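Local atomic coordinates of toxin protein (Yersinia entomophaga, PDB entry 6AQK), a protein that probably acts as an ADP-ribosyltransferase toxin, attaching ADP-ribose from NAD+ to a target molecule, as the C-terminal toxic domain of the RHS2 protein. Residues Asp136-Thr147 against Glu184-Ile195; Trp91-Val99 against Gly170-Leu178. All blocks are in the same frame, centred on the assembly; numbering follows the deposited sequence.

Contact 1. Residues Asp136-Thr147 against Glu184-Ile195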
loop_
_atom_site.group_PDB
_atom_site.type_symbol
_atom_site.label_atom_id
_atom_site.label_comp_id
_atom_site.label_asym_id
_atom_site.label_seq_id
_atom_site.Cartn_x
_atom_site.Cartn_y
_atom_site.Cartn_z
ATOM N N ASP A 136 -7.231 5.522 -16.570
ATOM C CA ASP A 136 -6.050 6.295 -16.722
ATOM C C ASP A 136 -5.854 7.226 -15.562
ATOM O O ASP A 136 -5.576 8.421 -15.743
ATOM C CB ASP A 136 -6.158 7.080 -18.034
ATOM C CG ASP A 136 -4.841 7.437 -18.547
ATOM O OD1 ASP A 136 -4.151 6.505 -19.010
ATOM O OD2 ASP A 136 -4.447 8.605 -18.436
ATOM N N LEU A 137 -5.890 6.674 -14.361
ATOM C CA LEU A 137 -6.092 7.504 -13.202
ATOM C C LEU A 137 -4.747 7.605 -12.462
ATOM O O LEU A 137 -4.141 6.582 -12.091
ATOM C CB LEU A 137 -7.230 6.904 -12.363
ATOM C CG LEU A 137 -7.525 7.547 -11.011
ATOM C CD1 LEU A 137 -8.096 8.917 -11.235
ATOM C CD2 LEU A 137 -8.424 6.707 -10.112
ATOM N N GLU A 138 -4.281 8.836 -12.232
ATOM C CA GLU A 138 -3.088 9.057 -11.446
ATOM C C GLU A 138 -3.479 9.306 -9.989
ATOM O O GLU A 138 -4.393 10.096 -9.693
ATOM C CB GLU A 138 -2.227 10.186 -12.007
ATOM C CG GLU A 138 -0.998 10.490 -11.147
ATOM C CD GLU A 138 0.011 11.418 -11.784
ATOM O OE1 GLU A 138 0.218 11.324 -13.017
ATOM O OE2 GLU A 138 0.625 12.218 -11.034
ATOM N N ILE A 139 -2.801 8.604 -9.077
ATOM C CA ILE A 139 -3.047 8.770 -7.664
ATOM C C ILE A 139 -1.703 8.913 -6.925
ATOM O O ILE A 139 -0.649 8.460 -7.407
ATOM C CB ILE A 139 -3.898 7.612 -7.064
ATOM C CG1 ILE A 139 -3.179 6.300 -7.057
ATOM C CG2 ILE A 139 -5.250 7.401 -7.773
ATOM C CD1 ILE A 139 -3.764 5.339 -6.034
ATOM N N LYS A 140 -1.754 9.557 -5.763
ATOM C CA LYS A 140 -0.658 9.578 -4.828
ATOM C C LYS A 140 -1.011 8.579 -3.720
ATOM O O LYS A 140 -2.034 8.689 -3.122
ATOM C CB LYS A 140 -0.502 10.968 -4.169
ATOM C CG LYS A 140 -0.010 12.091 -5.038
ATOM C CD LYS A 140 0.153 13.366 -4.180
ATOM C CE LYS A 140 0.544 14.584 -5.026
ATOM N NZ LYS A 140 1.567 14.253 -6.081
ATOM N N SER A 141 -0.132 7.640 -3.426
ATOM C CA SER A 141 -0.515 6.500 -2.635
ATOM C C SER A 141 -0.624 7.023 -1.197
ATOM O O SER A 141 0.215 7.831 -0.751
ATOM C CB SER A 141 0.526 5.415 -2.745
ATOM O OG SER A 141 0.241 4.428 -1.793
ATOM N N PRO A 142 -1.676 6.621 -0.504
ATOM C CA PRO A 142 -1.873 7.151 0.828
ATOM C C PRO A 142 -1.240 6.323 1.902
ATOM O O PRO A 142 -1.577 6.515 3.109
ATOM C CB PRO A 142 -3.410 7.131 0.975
ATOM C CG PRO A 142 -3.803 5.910 0.247
ATOM C CD PRO A 142 -2.847 5.830 -0.951
ATOM N N LEU A 143 -0.394 5.366 1.536
ATOM C CA LEU A 143 0.446 4.620 2.515
ATOM C C LEU A 143 1.852 4.450 1.984
ATOM O O LEU A 143 2.156 4.629 0.755
ATOM C CB LEU A 143 -0.157 3.239 2.837
ATOM C CG LEU A 143 -0.152 2.236 1.670
ATOM C CD1 LEU A 143 -0.305 0.808 2.111
ATOM C CD2 LEU A 143 -1.248 2.606 0.644
ATOM N N ILE A 144 2.732 4.023 2.891
ATOM C CA ILE A 144 3.996 3.427 2.521
ATOM C C ILE A 144 3.672 1.973 2.097
ATOM O O ILE A 144 3.270 1.130 2.904
ATOM C CB ILE A 144 5.007 3.436 3.732
ATOM C CG1 ILE A 144 5.365 4.889 4.056
ATOM C CG2 ILE A 144 6.221 2.523 3.463
ATOM C CD1 ILE A 144 6.136 5.122 5.357
ATOM N N MET A 145 3.852 1.669 0.851
ATOM C CA MET A 145 3.309 0.453 0.324
ATOM C C MET A 145 4.394 -0.593 0.051
ATOM O O MET A 145 5.284 -0.365 -0.767
ATOM C CB MET A 145 2.591 0.797 -1.045
ATOM C CG MET A 145 1.906 -0.407 -1.623
ATOM S SD MET A 145 1.186 -0.059 -3.233
ATOM C CE MET A 145 -0.382 0.456 -2.658
ATOM N N SER A 146 4.216 -1.797 0.622
ATOM C CA SER A 146 5.076 -2.926 0.372
ATOM C C SER A 146 4.541 -3.720 -0.766
ATOM O O SER A 146 3.333 -3.745 -0.986
ATOM C CB SER A 146 5.167 -3.826 1.589
ATOM O OG SER A 146 3.871 -4.338 1.936
ATOM N N THR A 147 5.452 -4.309 -1.512
ATOM C CA THR A 147 5.109 -5.084 -2.660
ATOM C C THR A 147 6.090 -6.268 -2.699
ATOM O O THR A 147 7.092 -6.236 -2.010
ATOM C CB THR A 147 5.164 -4.244 -3.987
ATOM O OG1 THR A 147 6.524 -4.001 -4.405
ATOM C CG2 THR A 147 4.366 -2.895 -3.857
ATOM N N GLU A 184 10.833 -8.155 -0.652
ATOM C CA GLU A 184 9.859 -7.047 -0.518
ATOM C C GLU A 184 10.477 -5.806 -1.154
ATOM O O GLU A 184 11.665 -5.502 -0.891
ATOM C CB GLU A 184 9.506 -6.851 0.931
ATOM C CG GLU A 184 8.543 -5.711 1.197
ATOM C CD GLU A 184 7.844 -5.860 2.569
ATOM O OE1 GLU A 184 8.138 -5.104 3.524
ATOM O OE2 GLU A 184 6.999 -6.732 2.686
ATOM N N VAL A 185 9.688 -5.103 -1.991
ATOM C CA VAL A 185 10.059 -3.814 -2.545
ATOM C C VAL A 185 9.073 -2.785 -2.014
ATOM O O VAL A 185 7.888 -2.941 -2.203
ATOM C CB VAL A 185 9.980 -3.861 -4.097
ATOM C CG1 VAL A 185 10.179 -2.488 -4.691
ATOM C CG2 VAL A 185 10.936 -4.901 -4.674
ATOM N N THR A 186 9.564 -1.724 -1.411
ATOM C CA THR A 186 8.707 -0.719 -0.826
ATOM C C THR A 186 8.665 0.615 -1.533
ATOM O O THR A 186 9.703 1.093 -2.111
ATOM C CB THR A 186 9.216 -0.505 0.627
ATOM O OG1 THR A 186 9.432 -1.791 1.228
ATOM C CG2 THR A 186 8.213 0.314 1.500
ATOM N N PHE A 187 7.507 1.277 -1.449
ATOM C CA PHE A 187 7.286 2.544 -2.128
ATOM C C PHE A 187 6.954 3.551 -1.101
ATOM O O PHE A 187 6.423 3.203 -0.049
ATOM C CB PHE A 187 6.214 2.434 -3.177
ATOM C CG PHE A 187 6.625 1.589 -4.340
ATOM C CD1 PHE A 187 6.613 0.202 -4.246
ATOM C CD2 PHE A 187 7.173 2.178 -5.458
ATOM C CE1 PHE A 187 6.993 -0.576 -5.320
ATOM C CE2 PHE A 187 7.545 1.411 -6.550
ATOM C CZ PHE A 187 7.486 0.031 -6.466
ATOM N N PRO A 188 7.316 4.813 -1.347
ATOM C CA PRO A 188 7.121 5.796 -0.325
ATOM C C PRO A 188 5.721 6.363 -0.193
ATOM O O PRO A 188 4.889 6.275 -1.103
ATOM C CB PRO A 188 8.140 6.892 -0.736
ATOM C CG PRO A 188 8.051 6.835 -2.211
ATOM C CD PRO A 188 7.995 5.383 -2.508
ATOM N N LEU A 189 5.446 6.941 0.967
ATOM C CA LEU A 189 4.204 7.712 1.136
ATOM C C LEU A 189 4.060 8.756 -0.004
ATOM O O LEU A 189 5.046 9.432 -0.367
ATOM C CB LEU A 189 4.218 8.410 2.482
ATOM C CG LEU A 189 2.884 9.108 2.886
ATOM C CD1 LEU A 189 1.700 8.129 2.866
ATOM C CD2 LEU A 189 3.036 9.730 4.262
ATOM N N TYR A 190 2.883 8.868 -0.595
ATOM C CA TYR A 190 2.613 9.757 -1.760
ATOM C C TYR A 190 3.253 9.326 -3.060
ATOM O O TYR A 190 3.190 10.052 -4.044
ATOM C CB TYR A 190 2.863 11.256 -1.501
ATOM C CG TYR A 190 2.445 11.725 -0.118
ATOM C CD1 TYR A 190 1.162 11.518 0.364
ATOM C CD2 TYR A 190 3.328 12.465 0.679
ATOM C CE1 TYR A 190 0.766 11.945 1.628
ATOM C CE2 TYR A 190 2.936 12.894 1.969
ATOM C CZ TYR A 190 1.665 12.664 2.424
ATOM O OH TYR A 190 1.263 13.107 3.668
ATOM N N ASN A 191 3.763 8.095 -3.125
ATOM C CA ASN A 191 4.254 7.542 -4.369
ATOM C C ASN A 191 3.202 7.726 -5.456
ATOM O O ASN A 191 2.018 7.452 -5.233
ATOM C CB ASN A 191 4.551 6.063 -4.160
ATOM C CG ASN A 191 5.044 5.382 -5.400
ATOM O OD1 ASN A 191 6.063 5.786 -5.923
ATOM N ND2 ASN A 191 4.322 4.344 -5.867
ATOM N N ARG A 192 3.655 8.159 -6.626
ATOM C CA ARG A 192 2.783 8.355 -7.764
ATOM C C ARG A 192 2.620 7.094 -8.555
ATOM O O ARG A 192 3.599 6.471 -8.946
ATOM C CB ARG A 192 3.341 9.483 -8.682
ATOM C CG ARG A 192 3.204 10.859 -8.022
ATOM C CD ARG A 192 3.694 12.060 -8.830
ATOM N NE ARG A 192 4.617 11.672 -9.883
ATOM C CZ ARG A 192 4.390 11.714 -11.205
ATOM N NH1 ARG A 192 5.347 11.324 -12.027
ATOM N NH2 ARG A 192 3.244 12.163 -11.732
ATOM N N MET A 193 1.376 6.770 -8.836
ATOM C CA MET A 193 1.043 5.629 -9.688
ATOM C C MET A 193 -0.088 5.998 -10.660
ATOM O O MET A 193 -0.899 6.889 -10.406
ATOM C CB MET A 193 0.681 4.415 -8.865
ATOM C CG MET A 193 -0.584 4.492 -8.054
ATOM S SD MET A 193 -1.020 2.922 -7.196
ATOM C CE MET A 193 0.404 2.742 -6.157
ATOM N N LYS A 194 -0.129 5.279 -11.762
ATOM C CA LYS A 194 -1.150 5.450 -12.781
ATOM C C LYS A 194 -1.911 4.145 -12.884
ATOM O O LYS A 194 -1.279 3.159 -13.199
ATOM C CB LYS A 194 -0.478 5.806 -14.093
ATOM C CG LYS A 194 -1.429 6.011 -15.256
ATOM C CD LYS A 194 -0.526 6.156 -16.469
ATOM C CE LYS A 194 -1.246 6.104 -17.805
ATOM N NZ LYS A 194 -1.809 7.454 -18.075
ATOM N N ILE A 195 -3.186 4.157 -12.512
ATOM C CA ILE A 195 -4.033 2.976 -12.610
ATOM C C ILE A 195 -4.366 2.857 -14.096
ATOM O O ILE A 195 -4.941 3.802 -14.691
ATOM C CB ILE A 195 -5.331 3.087 -11.826
ATOM C CG1 ILE A 195 -5.071 3.520 -10.358
ATOM C CG2 ILE A 195 -6.116 1.750 -11.890
ATOM C CD1 ILE A 195 -4.083 2.659 -9.621
HETATM O O HOH W 1 3.546 3.901 -1.413
#

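Contact 2. Residues Trp91-Val99 against Gly170-Leu178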
loop_
_atom_site.group_PDB
_atom_site.type_symbol
_atom_site.label_atom_id
_atom_site.label_comp_id
_atom_site.label_asym_id
_atom_site.label_seq_id
_atom_site.Cartn_x
_atom_site.Cartn_y
_atom_site.Cartn_z
ATOM N N TRP A 91 15.343 8.748 1.601
ATOM C CA TRP A 91 14.822 7.830 0.547
ATOM C C TRP A 91 15.813 7.618 -0.617
ATOM O O TRP A 91 16.039 6.446 -1.117
ATOM C CB TRP A 91 13.430 8.279 -0.017
ATOM C CG TRP A 91 12.710 7.127 -0.695
ATOM C CD1 TRP A 91 12.757 6.793 -1.999
ATOM C CD2 TRP A 91 11.864 6.143 -0.061
ATOM N NE1 TRP A 91 12.039 5.649 -2.221
ATOM C CE2 TRP A 91 11.442 5.267 -1.045
ATOM C CE3 TRP A 91 11.413 5.943 1.261
ATOM C CZ2 TRP A 91 10.667 4.146 -0.766
ATOM C CZ3 TRP A 91 10.592 4.844 1.529
ATOM C CH2 TRP A 91 10.221 3.967 0.498
ATOM N N SER A 92 16.403 8.715 -1.076
ATOM C CA SER A 92 17.310 8.618 -2.246
ATOM C C SER A 92 18.527 7.741 -1.948
ATOM O O SER A 92 19.074 7.191 -2.859
ATOM C CB SER A 92 17.662 10.000 -2.811
ATOM O OG SER A 92 18.699 10.523 -2.030
ATOM N N GLY A 93 18.911 7.581 -0.666
ATOM C CA GLY A 93 20.050 6.772 -0.244
ATOM C C GLY A 93 19.700 5.284 -0.103
ATOM O O GLY A 93 20.582 4.499 0.094
ATOM N N TYR A 94 18.408 4.887 -0.200
ATOM C CA TYR A 94 18.018 3.481 -0.130
ATOM C C TYR A 94 18.290 2.755 -1.422
ATOM O O TYR A 94 18.278 3.371 -2.465
ATOM C CB TYR A 94 16.513 3.409 0.223
ATOM C CG TYR A 94 16.126 3.909 1.591
ATOM C CD1 TYR A 94 17.041 4.088 2.623
ATOM C CD2 TYR A 94 14.748 4.143 1.881
ATOM C CE1 TYR A 94 16.628 4.505 3.903
ATOM C CE2 TYR A 94 14.335 4.525 3.139
ATOM C CZ TYR A 94 15.264 4.714 4.149
ATOM O OH TYR A 94 14.774 5.124 5.371
ATOM N N HIS A 95 18.474 1.437 -1.376
ATOM C CA HIS A 95 18.858 0.664 -2.529
ATOM C C HIS A 95 17.629 0.568 -3.447
ATOM O O HIS A 95 16.604 0.019 -3.021
ATOM C CB HIS A 95 19.272 -0.757 -2.088
ATOM C CG HIS A 95 20.531 -0.839 -1.258
ATOM N ND1 HIS A 95 20.520 -0.772 0.120
ATOM C CD2 HIS A 95 21.820 -1.099 -1.605
ATOM C CE1 HIS A 95 21.745 -0.951 0.584
ATOM N NE2 HIS A 95 22.552 -1.155 -0.440
ATOM N N SER A 96 17.726 1.037 -4.682
ATOM C CA SER A 96 16.567 1.003 -5.577
ATOM C C SER A 96 16.378 -0.404 -6.004
ATOM O O SER A 96 17.355 -1.136 -6.205
ATOM C CB SER A 96 16.782 1.863 -6.801
ATOM O OG SER A 96 16.733 3.224 -6.439
ATOM N N ALA A 97 15.133 -0.831 -6.128
ATOM C CA ALA A 97 14.891 -2.189 -6.625
ATOM C C ALA A 97 15.095 -2.138 -8.119
ATOM O O ALA A 97 14.755 -1.149 -8.709
ATOM C CB ALA A 97 13.475 -2.637 -6.293
ATOM N N ASP A 98 15.595 -3.225 -8.711
ATOM C CA ASP A 98 15.869 -3.248 -10.161
ATOM C C ASP A 98 15.020 -4.293 -10.912
ATOM O O ASP A 98 15.416 -4.779 -11.957
ATOM C CB ASP A 98 17.370 -3.531 -10.418
ATOM C CG ASP A 98 17.856 -4.835 -9.759
ATOM O OD1 ASP A 98 17.043 -5.591 -9.159
ATOM O OD2 ASP A 98 19.076 -5.096 -9.816
ATOM N N VAL A 99 13.884 -4.676 -10.349
ATOM C CA VAL A 99 12.941 -5.548 -11.053
ATOM C C VAL A 99 12.035 -4.672 -11.904
ATOM O O VAL A 99 11.899 -3.498 -11.639
ATOM C CB VAL A 99 12.158 -6.462 -10.054
ATOM C CG1 VAL A 99 13.099 -7.490 -9.468
ATOM C CG2 VAL A 99 11.499 -5.630 -8.944
ATOM N N GLY A 170 13.246 4.981 -13.130
ATOM C CA GLY A 170 13.193 6.161 -12.233
ATOM C C GLY A 170 12.113 6.041 -11.149
ATOM O O GLY A 170 11.882 6.982 -10.394
ATOM N N HIS A 171 11.442 4.879 -11.088
ATOM C CA HIS A 171 10.414 4.646 -10.012
ATOM C C HIS A 171 11.044 4.703 -8.655
ATOM O O HIS A 171 12.277 4.638 -8.507
ATOM C CB HIS A 171 9.756 3.302 -10.183
ATOM C CG HIS A 171 10.686 2.172 -10.013
ATOM N ND1 HIS A 171 11.071 1.703 -8.767
ATOM C CD2 HIS A 171 11.417 1.489 -10.923
ATOM C CE1 HIS A 171 11.982 0.763 -8.936
ATOM N NE2 HIS A 171 12.204 0.607 -10.244
ATOM N N ALA A 172 10.209 4.779 -7.632
ATOM C CA ALA A 172 10.648 5.023 -6.261
ATOM C C ALA A 172 10.701 3.764 -5.383
ATOM O O ALA A 172 10.865 3.868 -4.197
ATOM C CB ALA A 172 9.708 6.073 -5.627
ATOM N N GLY A 173 10.635 2.572 -5.966
ATOM C CA GLY A 173 10.610 1.334 -5.189
ATOM C C GLY A 173 12.008 1.007 -4.689
ATOM O O GLY A 173 12.974 1.031 -5.450
ATOM N N VAL A 174 12.106 0.637 -3.421
ATOM C CA VAL A 174 13.363 0.275 -2.873
ATOM C C VAL A 174 13.391 -1.114 -2.272
ATOM O O VAL A 174 12.388 -1.614 -1.685
ATOM C CB VAL A 174 13.727 1.283 -1.809
ATOM C CG1 VAL A 174 13.825 2.672 -2.393
ATOM C CG2 VAL A 174 12.794 1.287 -0.616
ATOM N N SER A 175 14.542 -1.745 -2.419
ATOM C CA SER A 175 14.817 -3.003 -1.787
ATOM C C SER A 175 15.517 -2.721 -0.519
ATOM O O SER A 175 16.736 -2.809 -0.429
ATOM C CB SER A 175 15.606 -3.891 -2.749
ATOM O OG SER A 175 15.884 -5.107 -2.129
ATOM N N GLU A 176 14.769 -2.296 0.482
ATOM C CA GLU A 176 15.351 -1.811 1.706
ATOM C C GLU A 176 14.451 -2.123 2.902
ATOM O O GLU A 176 13.277 -2.043 2.782
ATOM C CB GLU A 176 15.538 -0.290 1.553
ATOM C CG GLU A 176 16.489 0.332 2.519
ATOM C CD GLU A 176 17.935 -0.031 2.264
ATOM O OE1 GLU A 176 18.475 -0.659 3.139
ATOM O OE2 GLU A 176 18.538 0.261 1.210
ATOM N N GLY A 177 15.025 -2.463 4.048
ATOM C CA GLY A 177 14.234 -2.711 5.258
ATOM C C GLY A 177 14.046 -4.178 5.626
ATOM O O GLY A 177 14.746 -5.054 5.180
ATOM N N LEU A 178 13.060 -4.424 6.446
ATOM C CA LEU A 178 13.037 -5.581 7.259
ATOM C C LEU A 178 12.796 -6.838 6.448
ATOM O O LEU A 178 13.264 -7.908 6.829
ATOM C CB LEU A 178 11.981 -5.325 8.309
ATOM C CG LEU A 178 11.602 -6.269 9.436
ATOM C CD1 LEU A 178 12.742 -6.703 10.339
ATOM C CD2 LEU A 178 10.567 -5.554 10.299
HETATM O O HOH W 2 13.867 3.361 -6.606
HETATM O O HOH W 3 13.420 -1.267 -11.945
#

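Contact 1. Residues Asp136-Thr147 against Glu184-Ile195
Ile139 and Met193 lie side by side and point the same way from neighbouring antiparallel strands, their methylenes pressed together with CG1 of Ile139 only 3.3 Å from CG of Met193. Both side chains share a first torsion of 67°, which places CG1 and CG between the backbone N and the carbonyl carbon and brings them abreast. The methyl CE of Met193 then meets SD of Met145 at 4.1 Å, the two chains crossing at about a right angle. Trp163 and Phe165 of strand 161-167, with Met226, close round this sulfur-rich core.

The opposite face of strands 136-140 and 192-195 is looser and more polar. There Arg192 NH2 reaches Glu138 OE2 at 2.7 Å from above the carboxylate, the two planar groups being turned 68° apart, so this salt bridge is single-pronged. At the edge, Lys194 NZ forms a salt bridge with Asp136, meeting OD1 at 2.7 Å on its syn side but well out of the carboxylate plane, with a weak second bond to OD2.

The pairing is interrupted where the type II turn Pro188-Asn191 faces Ser141-Ile144. Ser141 bonds both Asn191 O and Tyr190 N through its backbone, and a water donates to Leu143 O and Pro188 O, linking the two chains where their direct pairing lapses, before strands 145-147 and 184-187 pair. Thr147 OG1 donates to Val185 O (2.8 Å), which also accepts a weak bond from Thr147 N, while CE1 at the edge of the Phe187 ring lies 3.6 Å from Thr147 OG1.

Nearby, Ser146 CB rests 3.5 Å from Glu184 CD, and Ser146 O accepts a bond from Arg104. This grouping resembles the Arg-Ser-Glu signature of ADP-ribosyltransferases, implying that the polar end of the contact probably borders the NAD+ site, whereas the methionine-rich part belongs to the sheet core.

Contact 2. Residues Trp91-Val99 against Gly170-Leu178
Gly173 O is gripped from two directions: Ala97 N donates to it at 2.9 Å along an almost straight N-H line (176°), and a water donates at 2.8 Å. The same water donates to His171 O and accepts from Ser96 OG, tying both loops together. Two residues further on, Ser175 N bonds His95 O nearly along the carbonyl direction, and between these two bonds Ser96 and Val174 form an isolated beta-type bridge in two otherwise irregular segments.

Side chains extend the join at both ends. Trp91 NE1 donates to Ala172 O at 2.9 Å, with the acceptor in the indole plane, and the two methyls of Val174 touch different parts of the same indole: CG1 nears NE1, while CG2 lies 3.6 Å from CZ2. Glu176, with CG anti to the backbone N (chi1 -162°), lays CG over a face of the Tyr94 ring in a CH-pi contact, 4.1 Å from the centroid. A bend at chi2 (71°) then turns the carboxylate so that OE2 accepts a hydrogen bond from His95 N at 2.8 Å through its anti lone pair. His95 ND1 comes close to this oxygen as well, but the histidine has two conformers and the very short separation is doubtful.

At the other end, His171 ND1 accepts from Gly173 N, bracing its own loop, while NE2 shares a second water with Val99 O.

Glu90, at the end of helix 74-90, bonds Tyr94 OH. The contact thus fastens the loop between helix 74-90 and strand 101-106 to the one joining strands 161-167 and 184-187, with Pro188 against Trp91 and Ala172.

The two contacts, with centres about 13 Å apart, meet along strand 184-187. Thr186 O lies 2.8 Å from Val174 N, a probable hydrogen bond that carries backbone pairing from contact 1 into the loop of contact 2. Beside it, Pro188 CD packs 3.4 Å from Trp91 CZ2, and Phe187 CE2 approaches Gly173 N equally closely. Their segments alternate along the chain; the loops of contact 2 run on into strands 101-106 and 184-187, which carry Arg104 and Glu184, residues of the presumed NAD+ region. A platinum ion lies about 5 Å from the Leu137 side chain, and one about 10 Å from that of Val99.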